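Local coordinates for YfdX protein (Salmonella enterica I, PDB 6A02) that is of incompletely understood molecular function but is implicated in the antibiotic stress response and virulence of the bacterium, at residues E44-N55 and T139-M150; T59-S67 and G75-S83. All coordinates share one frame; numbering follows the deposited sequence.

Contact 1 of 2, residues E44-N55 and T139-M150; sequences EQLAAQAEKLLN and TRKDVTTALSLM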
loop_
_atom_site.group_PDB
_atom_site.type_symbol
_atom_site.label_atom_id
_atom_site.label_comp_id
_atom_site.label_asym_id
_atom_site.label_seq_id
_atom_site.Cartn_x
_atom_site.Cartn_y
_atom_site.Cartn_z
ATOM N N GLU A 44 0.895 -25.156 -8.972
ATOM C CA GLU A 44 0.338 -25.411 -10.296
ATOM C C GLU A 44 -1.178 -25.502 -10.255
ATOM O O GLU A 44 -1.853 -24.989 -11.156
ATOM C CB GLU A 44 0.946 -26.684 -10.886
ATOM C CG GLU A 44 2.427 -26.549 -11.171
ATOM C CD GLU A 44 3.045 -27.800 -11.741
ATOM O OE1 GLU A 44 2.299 -28.783 -11.928
ATOM O OE2 GLU A 44 4.278 -27.791 -11.985
ATOM N N GLN A 45 -1.730 -26.141 -9.215
ATOM C CA GLN A 45 -3.182 -26.238 -9.087
ATOM C C GLN A 45 -3.811 -24.857 -8.976
ATOM O O GLN A 45 -4.839 -24.579 -9.603
ATOM C CB GLN A 45 -3.552 -27.075 -7.861
ATOM C CG GLN A 45 -3.251 -28.569 -7.982
ATOM C CD GLN A 45 -3.643 -29.349 -6.731
ATOM O OE1 GLN A 45 -3.545 -28.846 -5.610
ATOM N NE2 GLN A 45 -4.111 -30.578 -6.925
ATOM N N LEU A 46 -3.193 -23.972 -8.190
ATOM C CA LEU A 46 -3.746 -22.637 -7.989
ATOM C C LEU A 46 -3.634 -21.797 -9.256
ATOM O O LEU A 46 -4.572 -21.075 -9.616
ATOM C CB LEU A 46 -3.020 -21.963 -6.822
ATOM C CG LEU A 46 -3.355 -22.552 -5.453
ATOM C CD1 LEU A 46 -2.270 -22.223 -4.448
ATOM C CD2 LEU A 46 -4.699 -22.043 -4.965
ATOM N N ALA A 47 -2.505 -21.894 -9.958
ATOM C CA ALA A 47 -2.354 -21.168 -11.214
ATOM C C ALA A 47 -3.302 -21.709 -12.276
ATOM O O ALA A 47 -3.838 -20.940 -13.083
ATOM C CB ALA A 47 -0.901 -21.220 -11.692
ATOM N N ALA A 48 -3.536 -23.024 -12.278
ATOM C CA ALA A 48 -4.498 -23.600 -13.211
ATOM C C ALA A 48 -5.903 -23.093 -12.934
ATOM O O ALA A 48 -6.667 -22.821 -13.868
ATOM C CB ALA A 48 -4.451 -25.126 -13.153
ATOM N N GLN A 49 -6.265 -22.947 -11.660
ATOM C CA GLN A 49 -7.571 -22.373 -11.355
ATOM C C GLN A 49 -7.659 -20.933 -11.841
ATOM O O GLN A 49 -8.675 -20.522 -12.410
ATOM C CB GLN A 49 -7.882 -22.449 -9.860
ATOM C CG GLN A 49 -8.008 -23.854 -9.269
ATOM C CD GLN A 49 -8.092 -23.846 -7.747
ATOM O OE1 GLN A 49 -7.942 -22.806 -7.109
ATOM N NE2 GLN A 49 -8.338 -25.011 -7.163
ATOM N N ALA A 50 -6.598 -20.148 -11.626
ATOM C CA ALA A 50 -6.596 -18.776 -12.119
ATOM C C ALA A 50 -6.746 -18.737 -13.632
ATOM O O ALA A 50 -7.471 -17.890 -14.172
ATOM C CB ALA A 50 -5.311 -18.072 -11.679
ATOM N N GLU A 51 -6.057 -19.639 -14.337
ATOM C CA GLU A 51 -6.172 -19.694 -15.789
ATOM C C GLU A 51 -7.605 -19.986 -16.214
ATOM O O GLU A 51 -8.126 -19.346 -17.134
ATOM C CB GLU A 51 -5.211 -20.743 -16.348
ATOM C CG GLU A 51 -5.114 -20.740 -17.870
ATOM C CD GLU A 51 -4.209 -21.832 -18.407
ATOM O OE1 GLU A 51 -4.275 -22.971 -17.892
ATOM O OE2 GLU A 51 -3.429 -21.546 -19.344
ATOM N N LYS A 52 -8.262 -20.936 -15.550
ATOM C CA LYS A 52 -9.638 -21.259 -15.919
ATOM C C LYS A 52 -10.570 -20.086 -15.645
ATOM O O LYS A 52 -11.470 -19.797 -16.444
ATOM C CB LYS A 52 -10.108 -22.525 -15.198
ATOM C CG LYS A 52 -9.509 -23.794 -15.776
ATOM C CD LYS A 52 -10.105 -25.049 -15.165
ATOM C CE LYS A 52 -9.770 -26.256 -16.021
ATOM N NZ LYS A 52 -8.306 -26.338 -16.287
ATOM N N LEU A 53 -10.362 -19.385 -14.530
ATOM C CA LEU A 53 -11.212 -18.241 -14.212
ATOM C C LEU A 53 -11.062 -17.124 -15.240
ATOM O O LEU A 53 -12.059 -16.533 -15.672
ATOM C CB LEU A 53 -10.910 -17.735 -12.802
ATOM C CG LEU A 53 -11.343 -18.610 -11.620
ATOM C CD1 LEU A 53 -10.575 -18.244 -10.362
ATOM C CD2 LEU A 53 -12.836 -18.484 -11.367
ATOM N N LEU A 54 -9.822 -16.805 -15.632
ATOM C CA LEU A 54 -9.589 -15.685 -16.537
ATOM C C LEU A 54 -9.960 -15.994 -17.979
ATOM O O LEU A 54 -10.069 -15.063 -18.786
ATOM C CB LEU A 54 -8.115 -15.268 -16.485
ATOM C CG LEU A 54 -7.661 -14.627 -15.179
ATOM C CD1 LEU A 54 -6.143 -14.474 -15.178
ATOM C CD2 LEU A 54 -8.350 -13.277 -15.005
ATOM N N ASN A 55 -10.130 -17.270 -18.328
ATOM C CA ASN A 55 -10.343 -17.670 -19.712
ATOM C C ASN A 55 -11.686 -18.355 -19.901
ATOM O O ASN A 55 -11.905 -19.019 -20.920
ATOM C CB ASN A 55 -9.204 -18.567 -20.196
ATOM C CG ASN A 55 -7.904 -17.810 -20.350
ATOM O OD1 ASN A 55 -7.708 -17.086 -21.329
ATOM N ND2 ASN A 55 -7.008 -17.964 -19.380
ATOM N N THR A 139 -2.518 -10.236 -18.168
ATOM C CA THR A 139 -2.600 -11.135 -17.020
ATOM C C THR A 139 -2.785 -12.579 -17.457
ATOM O O THR A 139 -2.142 -13.481 -16.909
ATOM C CB THR A 139 -3.716 -10.702 -16.066
ATOM O OG1 THR A 139 -3.517 -9.331 -15.707
ATOM C CG2 THR A 139 -3.706 -11.538 -14.783
ATOM N N ARG A 140 -3.658 -12.820 -18.442
ATOM C CA ARG A 140 -3.816 -14.171 -18.977
ATOM C C ARG A 140 -2.477 -14.742 -19.420
ATOM O O ARG A 140 -2.141 -15.890 -19.106
ATOM C CB ARG A 140 -4.786 -14.163 -20.158
ATOM C CG ARG A 140 -6.234 -14.078 -19.765
ATOM C CD ARG A 140 -7.080 -13.796 -20.992
ATOM N NE ARG A 140 -8.506 -13.903 -20.710
ATOM C CZ ARG A 140 -9.454 -13.515 -21.554
ATOM N NH1 ARG A 140 -9.115 -12.986 -22.724
ATOM N NH2 ARG A 140 -10.737 -13.657 -21.231
ATOM N N LYS A 141 -1.694 -13.939 -20.146
ATOM C CA LYS A 141 -0.403 -14.410 -20.643
ATOM C C LYS A 141 0.553 -14.728 -19.501
ATOM O O LYS A 141 1.268 -15.732 -19.551
ATOM C CB LYS A 141 0.211 -13.392 -21.604
ATOM C CG LYS A 141 1.524 -13.857 -22.235
ATOM C CD LYS A 141 2.006 -12.871 -23.291
ATOM C CE LYS A 141 3.361 -13.267 -23.858
ATOM N NZ LYS A 141 3.930 -12.178 -24.705
ATOM N N ASP A 142 0.588 -13.885 -18.464
ATOM C CA ASP A 142 1.417 -14.186 -17.297
ATOM C C ASP A 142 1.061 -15.548 -16.707
ATOM O O ASP A 142 1.946 -16.340 -16.363
ATOM C CB ASP A 142 1.240 -13.114 -16.218
ATOM C CG ASP A 142 1.835 -11.763 -16.584
ATOM O OD1 ASP A 142 2.664 -11.674 -17.516
ATOM O OD2 ASP A 142 1.467 -10.781 -15.888
ATOM N N VAL A 143 -0.234 -15.835 -16.556
ATOM C CA VAL A 143 -0.644 -17.081 -15.910
ATOM C C VAL A 143 -0.294 -18.281 -16.775
ATOM O O VAL A 143 0.288 -19.260 -16.295
ATOM C CB VAL A 143 -2.141 -17.050 -15.563
ATOM C CG1 VAL A 143 -2.581 -18.400 -14.989
ATOM C CG2 VAL A 143 -2.397 -15.952 -14.566
ATOM N N THR A 144 -0.656 -18.226 -18.057
ATOM C CA THR A 144 -0.392 -19.362 -18.934
ATOM C C THR A 144 1.102 -19.605 -19.065
ATOM O O THR A 144 1.556 -20.757 -19.035
ATOM C CB THR A 144 -1.026 -19.123 -20.298
ATOM O OG1 THR A 144 -2.447 -19.049 -20.147
ATOM C CG2 THR A 144 -0.686 -20.271 -21.238
ATOM N N THR A 145 1.883 -18.532 -19.192
ATOM C CA THR A 145 3.327 -18.692 -19.304
ATOM C C THR A 145 3.927 -19.201 -17.999
ATOM O O THR A 145 4.824 -20.048 -18.014
ATOM C CB THR A 145 3.980 -17.383 -19.760
ATOM O OG1 THR A 145 3.346 -16.924 -20.960
ATOM C CG2 THR A 145 5.454 -17.613 -20.048
ATOM N N ALA A 146 3.424 -18.728 -16.854
ATOM C CA ALA A 146 3.928 -19.239 -15.582
ATOM C C ALA A 146 3.669 -20.736 -15.442
ATOM O O ALA A 146 4.533 -21.475 -14.954
ATOM C CB ALA A 146 3.307 -18.474 -14.408
ATOM N N LEU A 147 2.479 -21.198 -15.848
ATOM C CA LEU A 147 2.196 -22.631 -15.807
ATOM C C LEU A 147 3.162 -23.400 -16.699
ATOM O O LEU A 147 3.683 -24.454 -16.304
ATOM C CB LEU A 147 0.751 -22.898 -16.224
ATOM C CG LEU A 147 -0.301 -22.742 -15.138
ATOM C CD1 LEU A 147 -1.681 -22.735 -15.770
ATOM C CD2 LEU A 147 -0.164 -23.859 -14.109
ATOM N N SER A 148 3.433 -22.876 -17.898
ATOM C CA SER A 148 4.392 -23.527 -18.787
ATOM C C SER A 148 5.771 -23.608 -18.145
ATOM O O SER A 148 6.451 -24.638 -18.236
ATOM C CB SER A 148 4.461 -22.764 -20.107
ATOM O OG SER A 148 3.223 -22.822 -20.798
ATOM N N LEU A 149 6.207 -22.527 -17.496
ATOM C CA LEU A 149 7.484 -22.555 -16.796
ATOM C C LEU A 149 7.467 -23.568 -15.660
ATOM O O LEU A 149 8.464 -24.266 -15.426
ATOM C CB LEU A 149 7.820 -21.155 -16.268
ATOM C CG LEU A 149 8.140 -20.132 -17.358
ATOM C CD1 LEU A 149 8.089 -18.710 -16.805
ATOM C CD2 LEU A 149 9.511 -20.409 -17.973
ATOM N N MET A 150 6.345 -23.667 -14.937
ATOM C CA MET A 150 6.235 -24.682 -13.894
ATOM C C MET A 150 6.342 -26.087 -14.482
ATOM O O MET A 150 7.033 -26.946 -13.920
ATOM C CB MET A 150 4.936 -24.510 -13.111
ATOM C CG MET A 150 4.892 -23.226 -12.267
ATOM S SD MET A 150 3.342 -23.131 -11.343
ATOM C CE MET A 150 3.186 -21.346 -11.126
HETATM O O HOH W 1 -4.400 -17.659 -18.793
#
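Helix segments 44-54 and 139-150 run roughly antiparallel, their axes 9.3 Å apart at closest approach and 148° between their directions. They form an antiparallel helix pair with knobs-into-holes packing, in the helical end built from helices 19-36, 40-54, 136-151 and 155-167. V143 is one knob, set among A47, A50, E51 and L54; its CG1 lies 3.4 Å from A47 O, while CG2 turns to CD1 of L54. L147 is the other, one helical turn on, among E44, A47, A48 and E51. Its two methyls part: CD2 rests 3.7 Å from A47 CB, and CD1 of L147 lies 3.4 Å from E51 OE1. E44 and M150 pass alongside each other, running opposite ways, with E44 CG 3.5 Å from M150 SD. E51 swings CG to the far side of its backbone N (chi1 -172°) and stretches across to T144, whose OG1 donates to E51 OE2 on the anti side of the carboxylate. A water joins T144 OG1 to N55 ND2, and that amide also bonds back to E51 O. Helix 19-36 closes over L54 and V143. Extended R140 holds L54 O with both NE (2.7 Å) and NH2 (2.9 Å); the oxygen lies in the guanidinium plane, NH2 in the carbonyl plane and NE above it.

Contact 2 of 2, residues T59-S67 and G75-S83; sequences TDWNLYVKS and GDHYIRINS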
loop_
_atom_site.group_PDB
_atom_site.type_symbol
_atom_site.label_atom_id
_atom_site.label_comp_id
_atom_site.label_asym_id
_atom_site.label_seq_id
_atom_site.Cartn_x
_atom_site.Cartn_y
_atom_site.Cartn_z
ATOM N N THR A 59 -18.034 -16.515 -19.849
ATOM C CA THR A 59 -18.034 -15.161 -19.332
ATOM C C THR A 59 -17.923 -14.165 -20.479
ATOM O O THR A 59 -17.118 -14.337 -21.398
ATOM C CB THR A 59 -16.858 -14.984 -18.371
ATOM O OG1 THR A 59 -17.043 -15.860 -17.254
ATOM C CG2 THR A 59 -16.775 -13.536 -17.873
ATOM N N ASP A 60 -18.744 -13.123 -20.418
ATOM C CA ASP A 60 -18.691 -12.026 -21.379
ATOM C C ASP A 60 -17.749 -10.976 -20.805
ATOM O O ASP A 60 -18.147 -10.110 -20.023
ATOM C CB ASP A 60 -20.089 -11.468 -21.604
ATOM C CG ASP A 60 -20.106 -10.295 -22.559
ATOM O OD1 ASP A 60 -19.046 -9.922 -23.106
ATOM O OD2 ASP A 60 -21.195 -9.726 -22.753
ATOM N N TRP A 61 -16.486 -11.045 -21.222
ATOM C CA TRP A 61 -15.468 -10.177 -20.638
ATOM C C TRP A 61 -15.672 -8.707 -20.983
ATOM O O TRP A 61 -15.178 -7.839 -20.254
ATOM C CB TRP A 61 -14.075 -10.693 -21.015
ATOM C CG TRP A 61 -13.825 -12.018 -20.374
ATOM C CD1 TRP A 61 -13.907 -13.252 -20.957
ATOM C CD2 TRP A 61 -13.508 -12.248 -18.998
ATOM N NE1 TRP A 61 -13.651 -14.236 -20.030
ATOM C CE2 TRP A 61 -13.395 -13.643 -18.818
ATOM C CE3 TRP A 61 -13.297 -11.405 -17.898
ATOM C CZ2 TRP A 61 -13.086 -14.214 -17.582
ATOM C CZ3 TRP A 61 -12.989 -11.978 -16.672
ATOM C CH2 TRP A 61 -12.883 -13.361 -16.525
ATOM N N ASN A 62 -16.409 -8.401 -22.056
ATOM C CA ASN A 62 -16.705 -7.010 -22.384
ATOM C C ASN A 62 -17.406 -6.292 -21.240
ATOM O O ASN A 62 -17.264 -5.072 -21.099
ATOM C CB ASN A 62 -17.613 -6.930 -23.621
ATOM C CG ASN A 62 -17.002 -7.562 -24.852
ATOM O OD1 ASN A 62 -16.061 -7.023 -25.435
ATOM N ND2 ASN A 62 -17.549 -8.699 -25.270
ATOM N N LEU A 63 -18.167 -7.026 -20.423
ATOM C CA LEU A 63 -18.955 -6.400 -19.364
ATOM C C LEU A 63 -18.090 -5.699 -18.325
ATOM O O LEU A 63 -18.576 -4.790 -17.640
ATOM C CB LEU A 63 -19.810 -7.450 -18.653
ATOM C CG LEU A 63 -20.843 -8.169 -19.528
ATOM C CD1 LEU A 63 -21.600 -9.193 -18.702
ATOM C CD2 LEU A 63 -21.784 -7.153 -20.134
ATOM N N TYR A 64 -16.823 -6.092 -18.193
ATOM C CA TYR A 64 -15.971 -5.611 -17.110
ATOM C C TYR A 64 -14.947 -4.588 -17.566
ATOM O O TYR A 64 -14.181 -4.085 -16.738
ATOM C CB TYR A 64 -15.265 -6.793 -16.443
ATOM C CG TYR A 64 -16.195 -7.944 -16.174
ATOM C CD1 TYR A 64 -17.137 -7.879 -15.159
ATOM C CD2 TYR A 64 -16.142 -9.094 -16.950
ATOM C CE1 TYR A 64 -18.003 -8.941 -14.921
ATOM C CE2 TYR A 64 -16.994 -10.159 -16.720
ATOM C CZ TYR A 64 -17.918 -10.076 -15.708
ATOM O OH TYR A 64 -18.770 -11.134 -15.477
ATOM N N VAL A 65 -14.930 -4.253 -18.853
ATOM C CA VAL A 65 -13.884 -3.407 -19.407
ATOM C C VAL A 65 -14.086 -1.957 -18.983
ATOM O O VAL A 65 -15.202 -1.419 -19.024
ATOM C CB VAL A 65 -13.868 -3.561 -20.938
ATOM C CG1 VAL A 65 -13.012 -2.494 -21.581
ATOM C CG2 VAL A 65 -13.377 -4.947 -21.316
ATOM N N LYS A 66 -13.000 -1.317 -18.554
ATOM C CA LYS A 66 -12.978 0.124 -18.322
ATOM C C LYS A 66 -12.478 0.751 -19.616
ATOM O O LYS A 66 -11.277 0.779 -19.879
ATOM C CB LYS A 66 -12.057 0.452 -17.152
ATOM C CG LYS A 66 -12.011 1.925 -16.795
ATOM C CD LYS A 66 -11.903 2.101 -15.294
ATOM C CE LYS A 66 -11.890 3.566 -14.894
ATOM N NZ LYS A 66 -13.081 4.299 -15.380
ATOM N N SER A 67 -13.407 1.239 -20.440
ATOM C CA SER A 67 -13.046 1.618 -21.802
ATOM C C SER A 67 -12.166 2.862 -21.851
ATOM O O SER A 67 -11.378 3.017 -22.790
ATOM C CB SER A 67 -14.307 1.798 -22.647
ATOM O OG SER A 67 -15.234 2.634 -21.977
ATOM N N GLY A 75 -3.955 -3.785 -28.060
ATOM C CA GLY A 75 -5.115 -4.638 -28.174
ATOM C C GLY A 75 -5.726 -5.061 -26.857
ATOM O O GLY A 75 -6.820 -5.640 -26.856
ATOM N N ASP A 76 -5.062 -4.785 -25.740
ATOM C CA ASP A 76 -5.530 -5.224 -24.437
ATOM C C ASP A 76 -6.469 -4.181 -23.835
ATOM O O ASP A 76 -6.602 -3.056 -24.333
ATOM C CB ASP A 76 -4.330 -5.453 -23.516
ATOM C CG ASP A 76 -4.619 -6.417 -22.379
ATOM O OD1 ASP A 76 -5.768 -6.875 -22.231
ATOM O OD2 ASP A 76 -3.664 -6.712 -21.627
ATOM N N HIS A 77 -7.114 -4.567 -22.736
ATOM C CA HIS A 77 -8.021 -3.682 -22.024
ATOM C C HIS A 77 -7.915 -3.971 -20.539
ATOM O O HIS A 77 -7.684 -5.113 -20.129
ATOM C CB HIS A 77 -9.469 -3.906 -22.471
ATOM C CG HIS A 77 -9.694 -3.626 -23.924
ATOM N ND1 HIS A 77 -10.036 -2.378 -24.394
ATOM C CD2 HIS A 77 -9.598 -4.427 -25.012
ATOM C CE1 HIS A 77 -10.156 -2.423 -25.710
ATOM N NE2 HIS A 77 -9.896 -3.655 -26.109
ATOM N N TYR A 78 -8.115 -2.931 -19.742
ATOM C CA TYR A 78 -8.268 -3.105 -18.305
ATOM C C TYR A 78 -9.689 -3.534 -17.972
ATOM O O TYR A 78 -10.656 -3.010 -18.538
ATOM C CB TYR A 78 -8.000 -1.779 -17.602
ATOM C CG TYR A 78 -6.544 -1.486 -17.382
ATOM C CD1 TYR A 78 -5.831 -2.156 -16.390
ATOM C CD2 TYR A 78 -5.885 -0.512 -18.131
ATOM C CE1 TYR A 78 -4.491 -1.895 -16.168
ATOM C CE2 TYR A 78 -4.536 -0.225 -17.909
ATOM C CZ TYR A 78 -3.848 -0.931 -16.931
ATOM O OH TYR A 78 -2.512 -0.663 -16.708
ATOM N N ILE A 79 -9.812 -4.478 -17.037
ATOM C CA ILE A 79 -11.102 -4.874 -16.483
ATOM C C ILE A 79 -11.155 -4.570 -14.989
ATOM O O ILE A 79 -10.141 -4.602 -14.280
ATOM C CB ILE A 79 -11.457 -6.356 -16.745
ATOM C CG1 ILE A 79 -10.412 -7.287 -16.121
ATOM C CG2 ILE A 79 -11.662 -6.624 -18.252
ATOM C CD1 ILE A 79 -10.937 -8.726 -15.922
ATOM N N ARG A 80 -12.365 -4.291 -14.514
ATOM C CA ARG A 80 -12.627 -4.010 -13.105
ATOM C C ARG A 80 -12.691 -5.302 -12.302
ATOM O O ARG A 80 -13.426 -6.230 -12.665
ATOM C CB ARG A 80 -13.972 -3.291 -12.962
ATOM C CG ARG A 80 -13.995 -1.883 -13.540
ATOM C CD ARG A 80 -15.388 -1.257 -13.456
ATOM N NE ARG A 80 -16.300 -1.971 -14.336
ATOM C CZ ARG A 80 -16.512 -1.656 -15.612
ATOM N NH1 ARG A 80 -15.907 -0.603 -16.161
ATOM N NH2 ARG A 80 -17.343 -2.398 -16.340
ATOM N N ILE A 81 -11.949 -5.359 -11.194
ATOM C CA ILE A 81 -11.978 -6.520 -10.312
ATOM C C ILE A 81 -12.413 -6.205 -8.888
ATOM O O ILE A 81 -12.711 -7.142 -8.134
ATOM C CB ILE A 81 -10.652 -7.320 -10.316
ATOM C CG1 ILE A 81 -9.544 -6.563 -9.581
ATOM C CG2 ILE A 81 -10.244 -7.657 -11.733
ATOM C CD1 ILE A 81 -8.285 -7.395 -9.359
ATOM N N ASN A 82 -12.463 -4.937 -8.491
ATOM C CA ASN A 82 -12.940 -4.593 -7.157
ATOM C C ASN A 82 -13.274 -3.114 -7.133
ATOM O O ASN A 82 -12.724 -2.328 -7.907
ATOM C CB ASN A 82 -11.899 -4.923 -6.079
ATOM C CG ASN A 82 -12.467 -4.826 -4.681
ATOM O OD1 ASN A 82 -13.357 -5.578 -4.324
ATOM N ND2 ASN A 82 -11.964 -3.881 -3.889
ATOM N N SER A 83 -14.165 -2.735 -6.221
ATOM C CA SER A 83 -14.401 -1.332 -5.915
ATOM C C SER A 83 -14.396 -1.130 -4.410
ATOM O O SER A 83 -14.937 -1.951 -3.657
ATOM C CB SER A 83 -15.747 -0.844 -6.437
ATOM O OG SER A 83 -15.665 0.544 -6.700
HETATM O O HOH W 2 -18.090 -1.743 -18.924
HETATM O O HOH W 3 -9.217 -0.546 -21.006
HETATM O O HOH W 4 -15.278 1.832 -14.710
#
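Y64 O is gripped by the backbone of R80, whose N donates to it at 2.9 Å and 162°, and it also receives a CA-H...O contact from I79. The same oxygen sits 3.5 Å above the centre of the R80 guanidinium: a bend at chi3 (-67°) folds the arginine back over the carbonyl. From there NH1 makes a weak bond to V65 O, and NH2 lies 3.0 Å from L63 O. A water in the guanidinium plane links R80 NH2 to V65 O, while NE turns away to K16 O. The second backbone bond, K66 N to Y78 O, spans 2.9 Å. Between the two bonds V65 and I79 form an antiparallel non-hydrogen-bonded pair, their side chains set nearly perpendicular with V65 CG2 3.9 Å from I79 CG2. I79 also meets Y64 CB with its own CB, and reaches the W61 ring obliquely with CD1, 3.9 Å from CZ3. Strand 77-89 bonds on to strand 125-135, with a classic beta bulge at I81 and N82 facing E132; the short 65-66 piece adds a brief antiparallel bridge to strand 77-89, an outermost strand of the chain's sheet, directly after a 3-10 turn.

How the contacts relate
Both contacts are partly buried, but the centre of contact 1 lies about 18 Å from the centre of the chain, in one helical end, whereas that of contact 2 lies about 10 Å from it, beside the sheet. Helix 40-54 leads through a short connection into the 59-67 segment, and the two contacts meet where that helix ends. There W61 CZ2 packs 3.2 Å from L53 O, and the indole makes a cation-pi interaction with R140. Interlocking aliphatic side chains dominate contact 1, with polar bonds towards one end; main-chain bonds and an arginine folded over a carbonyl dominate contact 2. The segments also reach other subunits: K141, in 139-150, forms a salt bridge with D90 of the second subunit, and N82, in 75-83, bonds R26 of the third.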